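Local coordinates for coelenterazine-binding protein with bound coelenterazine (Renilla muelleri, PDB 2HPS) that binds the luciferin coelenterazine and probably makes it available for reaction with luciferase and oxygen only when calcium is bound, at residues 116-128 with 143-157. Sequence-based numbering, arbitrary orientation.
Sequences DGYVSLPEFKAFL and CFNTLDFNKNGQISR. With CTZ (c2-hydroxy-coelenterazine), chain B.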
ATOM      1  N   ASP A 116     -14.786  11.675   7.865  1.00 24.45           N
ATOM      2  CA  ASP A 116     -15.467  12.669   7.019  1.00 23.08           C
ATOM      3  C   ASP A 116     -15.006  12.677   5.552  1.00 22.12           C
ATOM      4  O   ASP A 116     -15.418  13.539   4.759  1.00 21.50           O
ATOM      5  CB  ASP A 116     -15.320  14.079   7.618  1.00 23.05           C
ATOM      6  CG  ASP A 116     -13.865  14.514   7.781  1.00 23.36           C
ATOM      7  OD1 ASP A 116     -12.951  13.742   7.420  1.00 22.04           O
ATOM      8  OD2 ASP A 116     -13.632  15.647   8.265  1.00 23.81           O
ATOM      9  N   GLY A 117     -14.139  11.733   5.199  1.00 20.20           N
ATOM     10  CA  GLY A 117     -13.685  11.611   3.819  1.00 18.68           C
ATOM     11  C   GLY A 117     -12.589  12.602   3.447  1.00 17.97           C
ATOM     12  O   GLY A 117     -12.374  12.871   2.260  1.00 17.30           O
ATOM     13  N   TYR A 118     -11.920  13.137   4.473  1.00 18.02           N
ATOM     14  CA  TYR A 118     -10.719  13.984   4.321  1.00 18.66           C
ATOM     15  C   TYR A 118      -9.655  13.610   5.335  1.00 17.58           C
ATOM     16  O   TYR A 118      -9.970  13.245   6.461  1.00 18.24           O
ATOM     17  CB  TYR A 118     -11.039  15.470   4.512  1.00 19.79           C
ATOM     18  CG  TYR A 118     -11.997  15.997   3.491  1.00 22.38           C
ATOM     19  CD1 TYR A 118     -11.557  16.412   2.232  1.00 23.21           C
ATOM     20  CD2 TYR A 118     -13.363  16.050   3.774  1.00 25.64           C
ATOM     21  CE1 TYR A 118     -12.473  16.883   1.277  1.00 25.72           C
ATOM     22  CE2 TYR A 118     -14.273  16.513   2.841  1.00 26.47           C
ATOM     23  CZ  TYR A 118     -13.825  16.918   1.596  1.00 24.93           C
ATOM     24  OH  TYR A 118     -14.761  17.377   0.690  1.00 26.74           O
ATOM     25  N   VAL A 119      -8.394  13.723   4.933  1.00 16.87           N
ATOM     26  CA  VAL A 119      -7.278  13.514   5.863  1.00 16.49           C
ATOM     27  C   VAL A 119      -6.285  14.678   5.778  1.00 16.20           C
ATOM     28  O   VAL A 119      -5.924  15.118   4.692  1.00 16.54           O
ATOM     29  CB  VAL A 119      -6.557  12.127   5.650  1.00 16.23           C
ATOM     30  CG1 VAL A 119      -7.532  10.958   5.830  1.00 16.13           C
ATOM     31  CG2 VAL A 119      -5.875  12.027   4.286  1.00 15.55           C
ATOM     32  N   SER A 120      -5.867  15.188   6.932  1.00 16.71           N
ATOM     33  CA  SER A 120      -4.905  16.281   6.995  1.00 17.08           C
ATOM     34  C   SER A 120      -3.482  15.732   7.056  1.00 17.26           C
ATOM     35  O   SER A 120      -3.270  14.522   7.250  1.00 17.01           O
ATOM     36  CB  SER A 120      -5.138  17.087   8.275  1.00 16.88           C
ATOM     37  OG  SER A 120      -4.826  16.273   9.412  1.00 19.87           O
ATOM     38  N   LEU A 121      -2.509  16.642   6.952  1.00 16.98           N
ATOM     39  CA  LEU A 121      -1.117  16.242   7.106  1.00 17.23           C
ATOM     40  C   LEU A 121      -0.833  15.563   8.459  1.00 16.73           C
ATOM     41  O   LEU A 121      -0.246  14.478   8.467  1.00 15.89           O
ATOM     42  CB  LEU A 121      -0.150  17.402   6.825  1.00 17.12           C
ATOM     43  CG  LEU A 121       1.333  17.135   7.106  1.00 17.74           C
ATOM     44  CD1 LEU A 121       1.899  16.012   6.235  1.00 17.19           C
ATOM     45  CD2 LEU A 121       2.112  18.450   6.882  1.00 19.00           C
ATOM     46  N   PRO A 122      -1.201  16.196   9.599  1.00 17.15           N
ATOM     47  CA  PRO A 122      -0.958  15.508  10.873  1.00 17.52           C
ATOM     48  C   PRO A 122      -1.511  14.076  10.912  1.00 17.56           C
ATOM     49  O   PRO A 122      -0.826  13.161  11.377  1.00 17.95           O
ATOM     50  CB  PRO A 122      -1.684  16.398  11.888  1.00 17.75           C
ATOM     51  CG  PRO A 122      -1.552  17.765  11.300  1.00 17.67           C
ATOM     52  CD  PRO A 122      -1.756  17.554   9.818  1.00 17.09           C
ATOM     53  N   GLU A 123      -2.727  13.882  10.412  1.00 16.50           N
ATOM     54  CA  GLU A 123      -3.340  12.546  10.393  1.00 16.73           C
ATOM     55  C   GLU A 123      -2.542  11.541   9.556  1.00 16.23           C
ATOM     56  O   GLU A 123      -2.239  10.416   9.993  1.00 15.18           O
ATOM     57  CB  GLU A 123      -4.758  12.633   9.824  1.00 17.01           C
ATOM     58  CG  GLU A 123      -5.754  13.191  10.821  1.00 19.42           C
ATOM     59  CD  GLU A 123      -7.127  13.379  10.210  1.00 22.63           C
ATOM     60  OE1 GLU A 123      -7.231  13.984   9.117  1.00 21.93           O
ATOM     61  OE2 GLU A 123      -8.100  12.909  10.825  1.00 24.13           O
ATOM     62  N   PHE A 124      -2.229  11.978   8.345  1.00 15.05           N
ATOM     63  CA  PHE A 124      -1.528  11.195   7.333  1.00 14.62           C
ATOM     64  C   PHE A 124      -0.122  10.845   7.820  1.00 14.63           C
ATOM     65  O   PHE A 124       0.285   9.685   7.762  1.00 14.74           O
ATOM     66  CB  PHE A 124      -1.480  12.055   6.084  1.00 14.38           C
ATOM     67  CG  PHE A 124      -0.822  11.420   4.900  1.00 13.57           C
ATOM     68  CD1 PHE A 124      -1.598  10.909   3.850  1.00 15.33           C
ATOM     69  CD2 PHE A 124       0.570  11.410   4.779  1.00 14.84           C
ATOM     70  CE1 PHE A 124      -0.979  10.360   2.708  1.00 16.42           C
ATOM     71  CE2 PHE A 124       1.186  10.863   3.650  1.00 15.95           C
ATOM     72  CZ  PHE A 124       0.420  10.352   2.618  1.00 17.76           C
ATOM     73  N   LYS A 125       0.599  11.838   8.330  1.00 14.40           N
ATOM     74  CA  LYS A 125       1.958  11.613   8.854  1.00 14.98           C
ATOM     75  C   LYS A 125       1.980  10.629  10.034  1.00 14.88           C
ATOM     76  O   LYS A 125       2.851   9.740  10.086  1.00 15.20           O
ATOM     77  CB  LYS A 125       2.598  12.952   9.235  1.00 14.99           C
ATOM     78  CG  LYS A 125       4.044  12.885   9.741  1.00 15.37           C
ATOM     79  CD  LYS A 125       4.540  14.305  10.106  1.00 16.84           C
ATOM     80  CE  LYS A 125       5.930  14.308  10.759  1.00 18.67           C
ATOM     81  NZ  LYS A 125       5.902  13.718  12.148  1.00 19.14           N
ATOM     82  N   ALA A 126       1.031  10.771  10.964  1.00 15.22           N
ATOM     83  CA  ALA A 126       0.945   9.868  12.127  1.00 15.56           C
ATOM     84  C   ALA A 126       0.712   8.431  11.679  1.00 15.61           C
ATOM     85  O   ALA A 126       1.350   7.489  12.191  1.00 16.09           O
ATOM     86  CB  ALA A 126      -0.162  10.313  13.088  1.00 15.75           C
ATOM     87  N   PHE A 127      -0.179   8.265  10.702  1.00 14.83           N
ATOM     88  CA  PHE A 127      -0.478   6.933  10.180  1.00 14.71           C
ATOM     89  C   PHE A 127       0.722   6.325   9.441  1.00 14.24           C
ATOM     90  O   PHE A 127       1.139   5.190   9.709  1.00 14.06           O
ATOM     91  CB  PHE A 127      -1.724   6.946   9.282  1.00 14.14           C
ATOM     92  CG  PHE A 127      -2.022   5.607   8.659  1.00 13.97           C
ATOM     93  CD1 PHE A 127      -2.836   4.690   9.314  1.00 14.99           C
ATOM     94  CD2 PHE A 127      -1.454   5.250   7.435  1.00 14.37           C
ATOM     95  CE1 PHE A 127      -3.094   3.445   8.751  1.00 13.05           C
ATOM     96  CE2 PHE A 127      -1.711   4.012   6.860  1.00 14.26           C
ATOM     97  CZ  PHE A 127      -2.528   3.109   7.530  1.00 13.42           C
ATOM     98  N   LEU A 128       1.290   7.094   8.524  1.00 13.68           N
ATOM     99  CA  LEU A 128       2.389   6.604   7.716  1.00 13.89           C
ATOM    100  C   LEU A 128       3.614   6.247   8.563  1.00 14.50           C
ATOM    101  O   LEU A 128       4.280   5.249   8.306  1.00 14.32           O
ATOM    102  CB  LEU A 128       2.749   7.626   6.635  1.00 14.58           C
ATOM    103  CG  LEU A 128       3.834   7.167   5.678  1.00 15.29           C
ATOM    104  CD1 LEU A 128       3.463   5.815   5.019  1.00 16.84           C
ATOM    105  CD2 LEU A 128       4.051   8.252   4.618  1.00 15.42           C
ATOM    106  N   CYS A 143       5.475  12.776   0.771  1.00 15.77           N
ATOM    107  CA  CYS A 143       4.449  11.872   0.283  1.00 15.52           C
ATOM    108  C   CYS A 143       3.053  12.544   0.318  1.00 15.85           C
ATOM    109  O   CYS A 143       2.314  12.548  -0.700  1.00 16.29           O
ATOM    110  CB  CYS A 143       4.477  10.568   1.099  1.00 15.69           C
ATOM    111  SG  CYS A 143       3.343   9.277   0.500  1.00 14.58           S
ATOM    112  N   PHE A 144       2.714  13.123   1.468  1.00 15.53           N
ATOM    113  CA  PHE A 144       1.456  13.862   1.624  1.00 15.55           C
ATOM    114  C   PHE A 144       1.339  14.948   0.562  1.00 15.52           C
ATOM    115  O   PHE A 144       0.304  15.070  -0.109  1.00 15.68           O
ATOM    116  CB  PHE A 144       1.373  14.536   2.997  1.00 15.98           C
ATOM    117  CG  PHE A 144       0.134  15.391   3.167  1.00 16.04           C
ATOM    118  CD1 PHE A 144      -1.077  14.822   3.574  1.00 17.44           C
ATOM    119  CD2 PHE A 144       0.163  16.759   2.855  1.00 16.85           C
ATOM    120  CE1 PHE A 144      -2.243  15.599   3.698  1.00 16.39           C
ATOM    121  CE2 PHE A 144      -0.999  17.550   2.975  1.00 16.47           C
ATOM    122  CZ  PHE A 144      -2.196  16.970   3.403  1.00 16.86           C
ATOM    123  N   ASN A 145       2.393  15.764   0.445  1.00 15.19           N
ATOM    124  CA  ASN A 145       2.356  16.903  -0.478  1.00 15.42           C
ATOM    125  C   ASN A 145       2.056  16.493  -1.923  1.00 15.31           C
ATOM    126  O   ASN A 145       1.281  17.143  -2.619  1.00 15.67           O
ATOM    127  CB  ASN A 145       3.673  17.676  -0.392  1.00 15.27           C
ATOM    128  CG  ASN A 145       3.634  18.978  -1.184  1.00 15.56           C
ATOM    129  OD1 ASN A 145       2.754  19.822  -0.955  1.00 16.39           O
ATOM    130  ND2 ASN A 145       4.582  19.143  -2.117  1.00 16.25           N
ATOM    131  N   THR A 146       2.658  15.396  -2.372  1.00 15.14           N
ATOM    132  CA  THR A 146       2.410  14.886  -3.705  1.00 15.40           C
ATOM    133  C   THR A 146       0.982  14.315  -3.858  1.00 14.96           C
ATOM    134  O   THR A 146       0.298  14.583  -4.853  1.00 14.58           O
ATOM    135  CB  THR A 146       3.489  13.845  -4.127  1.00 15.12           C
ATOM    136  OG1 THR A 146       4.810  14.442  -4.074  1.00 16.09           O
ATOM    137  CG2 THR A 146       3.196  13.324  -5.544  1.00 15.34           C
ATOM    138  N   LEU A 147       0.524  13.545  -2.871  1.00 14.05           N
ATOM    139  CA  LEU A 147      -0.799  12.930  -2.959  1.00 14.58           C
ATOM    140  C   LEU A 147      -1.928  13.945  -2.846  1.00 14.69           C
ATOM    141  O   LEU A 147      -3.048  13.702  -3.301  1.00 14.76           O
ATOM    142  CB  LEU A 147      -0.957  11.849  -1.894  1.00 14.20           C
ATOM    143  CG  LEU A 147      -0.677  10.424  -2.383  1.00 14.05           C
ATOM    144  CD1 LEU A 147       0.726  10.269  -2.897  1.00 14.79           C
ATOM    145  CD2 LEU A 147      -0.877   9.465  -1.224  1.00 13.15           C
ATOM    146  N   ASP A 148      -1.608  15.078  -2.229  1.00 14.75           N
ATOM    147  CA  ASP A 148      -2.472  16.261  -2.183  1.00 15.60           C
ATOM    148  C   ASP A 148      -2.341  16.966  -3.541  1.00 15.76           C
ATOM    149  O   ASP A 148      -1.792  18.081  -3.643  1.00 15.64           O
ATOM    150  CB  ASP A 148      -2.015  17.168  -1.022  1.00 15.15           C
ATOM    151  CG  ASP A 148      -2.842  18.457  -0.889  1.00 17.21           C
ATOM    152  OD1 ASP A 148      -4.011  18.507  -1.336  1.00 16.91           O
ATOM    153  OD2 ASP A 148      -2.295  19.423  -0.315  1.00 16.17           O
ATOM    154  N   PHE A 149      -2.827  16.303  -4.589  1.00 15.33           N
ATOM    155  CA  PHE A 149      -2.560  16.758  -5.947  1.00 16.86           C
ATOM    156  C   PHE A 149      -3.389  17.983  -6.325  1.00 16.96           C
ATOM    157  O   PHE A 149      -3.049  18.711  -7.281  1.00 16.88           O
ATOM    158  CB  PHE A 149      -2.639  15.612  -6.973  1.00 16.91           C
ATOM    159  CG  PHE A 149      -3.990  14.925  -7.058  1.00 17.82           C
ATOM    160  CD1 PHE A 149      -5.051  15.520  -7.758  1.00 17.32           C
ATOM    161  CD2 PHE A 149      -4.169  13.658  -6.522  1.00 16.93           C
ATOM    162  CE1 PHE A 149      -6.284  14.873  -7.870  1.00 18.49           C
ATOM    163  CE2 PHE A 149      -5.397  13.001  -6.640  1.00 17.45           C
ATOM    164  CZ  PHE A 149      -6.449  13.606  -7.318  1.00 17.59           C
ATOM    165  N   ASN A 150      -4.457  18.219  -5.565  1.00 17.13           N
ATOM    166  CA  ASN A 150      -5.190  19.479  -5.678  1.00 17.70           C
ATOM    167  C   ASN A 150      -4.677  20.573  -4.755  1.00 17.37           C
ATOM    168  O   ASN A 150      -5.183  21.702  -4.793  1.00 18.70           O
ATOM    169  CB  ASN A 150      -6.693  19.250  -5.512  1.00 17.61           C
ATOM    170  CG  ASN A 150      -7.285  18.545  -6.713  1.00 19.01           C
ATOM    171  OD1 ASN A 150      -6.919  18.836  -7.858  1.00 21.18           O
ATOM    172  ND2 ASN A 150      -8.165  17.593  -6.464  1.00 19.45           N
ATOM    173  N   LYS A 151      -3.663  20.245  -3.951  1.00 16.73           N
ATOM    174  CA  LYS A 151      -2.985  21.212  -3.065  1.00 16.46           C
ATOM    175  C   LYS A 151      -3.946  21.998  -2.158  1.00 17.02           C
ATOM    176  O   LYS A 151      -3.918  23.240  -2.110  1.00 17.55           O
ATOM    177  CB  LYS A 151      -2.039  22.138  -3.859  1.00 17.05           C
ATOM    178  CG  LYS A 151      -0.849  21.414  -4.506  1.00 17.30           C
ATOM    179  CD  LYS A 151       0.117  20.879  -3.439  1.00 16.43           C
ATOM    180  CE  LYS A 151       1.325  20.226  -4.101  1.00 17.06           C
ATOM    181  NZ  LYS A 151       0.948  18.924  -4.770  1.00 14.74           N
ATOM    182  N   ASN A 152      -4.786  21.245  -1.446  1.00 17.33           N
ATOM    183  CA  ASN A 152      -5.768  21.783  -0.497  1.00 18.18           C
ATOM    184  C   ASN A 152      -5.339  21.624   0.949  1.00 18.22           C
ATOM    185  O   ASN A 152      -6.070  22.018   1.865  1.00 18.16           O
ATOM    186  CB  ASN A 152      -7.128  21.101  -0.687  1.00 18.64           C
ATOM    187  CG  ASN A 152      -7.784  21.479  -2.002  1.00 20.75           C
ATOM    188  OD1 ASN A 152      -7.787  22.650  -2.397  1.00 23.00           O
ATOM    189  ND2 ASN A 152      -8.347  20.495  -2.680  1.00 21.08           N
ATOM    190  N   GLY A 153      -4.171  21.030   1.162  1.00 17.82           N
ATOM    191  CA  GLY A 153      -3.715  20.768   2.522  1.00 18.28           C
ATOM    192  C   GLY A 153      -4.478  19.625   3.151  1.00 18.45           C
ATOM    193  O   GLY A 153      -4.378  19.401   4.346  1.00 19.16           O
ATOM    194  N   GLN A 154      -5.259  18.911   2.346  1.00 18.05           N
ATOM    195  CA  GLN A 154      -5.944  17.701   2.809  1.00 17.98           C
ATOM    196  C   GLN A 154      -6.273  16.844   1.604  1.00 16.93           C
ATOM    197  O   GLN A 154      -6.480  17.361   0.497  1.00 16.18           O
ATOM    198  CB  GLN A 154      -7.218  18.023   3.600  1.00 18.81           C
ATOM    199  CG  GLN A 154      -8.203  18.942   2.864  1.00 19.36           C
ATOM    200  CD  GLN A 154      -9.471  19.186   3.653  1.00 20.78           C
ATOM    201  OE1 GLN A 154      -9.494  19.035   4.876  1.00 23.34           O
ATOM    202  NE2 GLN A 154     -10.546  19.557   2.952  1.00 24.65           N
ATOM    203  N   ILE A 155      -6.310  15.530   1.826  1.00 15.68           N
ATOM    204  CA  ILE A 155      -6.557  14.590   0.749  1.00 14.91           C
ATOM    205  C   ILE A 155      -7.915  13.918   0.976  1.00 14.38           C
ATOM    206  O   ILE A 155      -8.156  13.335   2.043  1.00 14.10           O
ATOM    207  CB  ILE A 155      -5.465  13.490   0.662  1.00 15.26           C
ATOM    208  CG1 ILE A 155      -4.068  14.117   0.486  1.00 15.52           C
ATOM    209  CG2 ILE A 155      -5.771  12.546  -0.520  1.00 15.80           C
ATOM    210  CD1 ILE A 155      -2.895  13.174   0.871  1.00 16.12           C
ATOM    211  N   SER A 156      -8.778  14.033  -0.030  1.00 14.24           N
ATOM    212  CA  SER A 156     -10.108  13.438   0.020  1.00 14.87           C
ATOM    213  C   SER A 156     -10.018  11.935  -0.243  1.00 14.98           C
ATOM    214  O   SER A 156      -9.015  11.435  -0.782  1.00 14.21           O
ATOM    215  CB  SER A 156     -11.049  14.093  -0.997  1.00 15.08           C
ATOM    216  OG  SER A 156     -10.770  13.679  -2.330  1.00 15.26           O
ATOM    217  N   ARG A 157     -11.074  11.222   0.132  1.00 14.65           N
ATOM    218  CA  ARG A 157     -11.144   9.796  -0.157  1.00 15.06           C
ATOM    219  C   ARG A 157     -10.995   9.511  -1.660  1.00 15.13           C
ATOM    220  O   ARG A 157     -10.202   8.655  -2.054  1.00 15.12           O
ATOM    221  CB  ARG A 157     -12.455   9.222   0.368  1.00 14.96           C
ATOM    222  CG  ARG A 157     -12.500   7.680   0.301  1.00 15.99           C
ATOM    223  CD  ARG A 157     -13.850   7.152   0.742  1.00 19.30           C
ATOM    224  NE  ARG A 157     -14.180   7.481   2.134  1.00 19.45           N
ATOM    225  CZ  ARG A 157     -15.148   8.322   2.492  1.00 20.50           C
ATOM    226  NH1 ARG A 157     -15.857   8.949   1.562  1.00 24.03           N
ATOM    227  NH2 ARG A 157     -15.409   8.550   3.771  1.00 18.79           N
TER
HETATM  228  N1  CTZ B 187       2.101   1.398   3.007  1.00 13.65           N
HETATM  229  C2  CTZ B 187       2.767   0.578   3.863  1.00 13.29           C
HETATM  230  C3  CTZ B 187       4.102   1.178   3.918  1.00 12.47           C
HETATM  231  N4  CTZ B 187       4.171   2.266   3.156  1.00 13.91           N
HETATM  232  C5  CTZ B 187       5.187   3.118   2.904  1.00 11.67           C
HETATM  233  C6  CTZ B 187       4.966   4.178   2.020  1.00 12.38           C
HETATM  234  N7  CTZ B 187       3.764   4.360   1.434  1.00 12.96           N
HETATM  235  C8  CTZ B 187       2.724   3.531   1.675  1.00 13.70           C
HETATM  236  C9  CTZ B 187       2.955   2.391   2.593  1.00 12.94           C
HETATM  237  C10 CTZ B 187       2.218  -0.651   4.549  1.00 13.68           C
HETATM  238  C11 CTZ B 187       1.867  -1.632   3.458  1.00 13.90           C
HETATM  239  C12 CTZ B 187       0.530  -1.950   3.225  1.00 13.04           C
HETATM  240  C13 CTZ B 187       0.171  -2.839   2.219  1.00 16.02           C
HETATM  241  C14 CTZ B 187       1.183  -3.417   1.446  1.00 16.20           C
HETATM  242  C15 CTZ B 187       2.531  -3.095   1.666  1.00 15.55           C
HETATM  243  C16 CTZ B 187       2.877  -2.197   2.678  1.00 14.78           C
HETATM  244  O17 CTZ B 187       0.835  -4.282   0.460  1.00 16.86           O
HETATM  245  O18 CTZ B 187       5.106   0.734   4.600  1.00 13.35           O
HETATM  246  C19 CTZ B 187       6.062   5.138   1.758  1.00 12.99           C
HETATM  247  C20 CTZ B 187       7.397   4.730   1.703  1.00 11.75           C
HETATM  248  C21 CTZ B 187       8.404   5.664   1.467  1.00 13.48           C
HETATM  249  C22 CTZ B 187       8.082   7.018   1.301  1.00 12.43           C
HETATM  250  C23 CTZ B 187       6.761   7.439   1.368  1.00 13.74           C
HETATM  251  C24 CTZ B 187       5.749   6.500   1.601  1.00 14.40           C
HETATM  252  O25 CTZ B 187       9.089   7.906   1.079  1.00 12.87           O
HETATM  253  C26 CTZ B 187       1.365   3.686   1.018  1.00 13.73           C
HETATM  254  C27 CTZ B 187       0.542   4.659   1.821  1.00 15.55           C
HETATM  255  C28 CTZ B 187      -0.604   4.252   2.503  1.00 17.71           C
HETATM  256  C29 CTZ B 187      -1.337   5.192   3.229  1.00 17.01           C
HETATM  257  C30 CTZ B 187      -0.907   6.527   3.280  1.00 15.99           C
HETATM  258  C31 CTZ B 187       0.231   6.935   2.586  1.00 16.54           C
HETATM  259  C32 CTZ B 187       0.955   5.995   1.847  1.00 16.58           C
HETATM  260  O   HOH W   1      -2.864  19.487   6.551  1.00 19.05           O
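Phe124 and Phe144 meet as a T-shaped pair: the Phe144 edge is directed at a Phe124 face, with planes 76° apart and centroids separated by 5.4 Å. With CG of both residues turned back from the backbone N, the two rings lean off their helices toward each other, between 121-128 and 143-147. Leu121 covers one face of the Phe144 ring, its CB 3.9 Å from the ring centroid and only 7° off the normal, a CH-pi contact; Leu121 CD1 also lies 3.6 Å from Phe144 CG. At the Phe124 edge, Cys143 SG sits in the ring plane, 3.8 Å from Phe124 CZ, and Leu147 CD2 lies near that plane too, while Ile155 CD1 comes obliquely to Phe124 CE1. Phe124 CZ also comes within 3.4 Å of C31 of the bound c2-hydroxy-coelenterazine, and Leu128 and Cys143 touch the ligand too, so this core continues into the pocket wall.

Strands 118-120 and 154-156 pair antiparallel as the short sheet joining the two loops of an EF-hand pair; no metal occupies either loop here. Val119 and Ile155 form its hydrogen-bonded pair: Ile155 N reaches Val119 O in the carbonyl plane at 2.9 Å, and Val119 N returns a bond to Ile155 O, which also accepts from Tyr108 OH. Both side chains face the buried side, Val119 CG2 against Ile155 CB. On the other side, Gln154, extended beyond CG, brings its amide against the Tyr118 ring, planes 16° apart, with Gln154 NE2 3.4 Å from Tyr118 CD1. Beyond the strands, the Arg157 guanidinium places one face over Gly117 CA. A water accepts from Leu121 N and donates to Gly153 O, bridging the backbones beside Phe144.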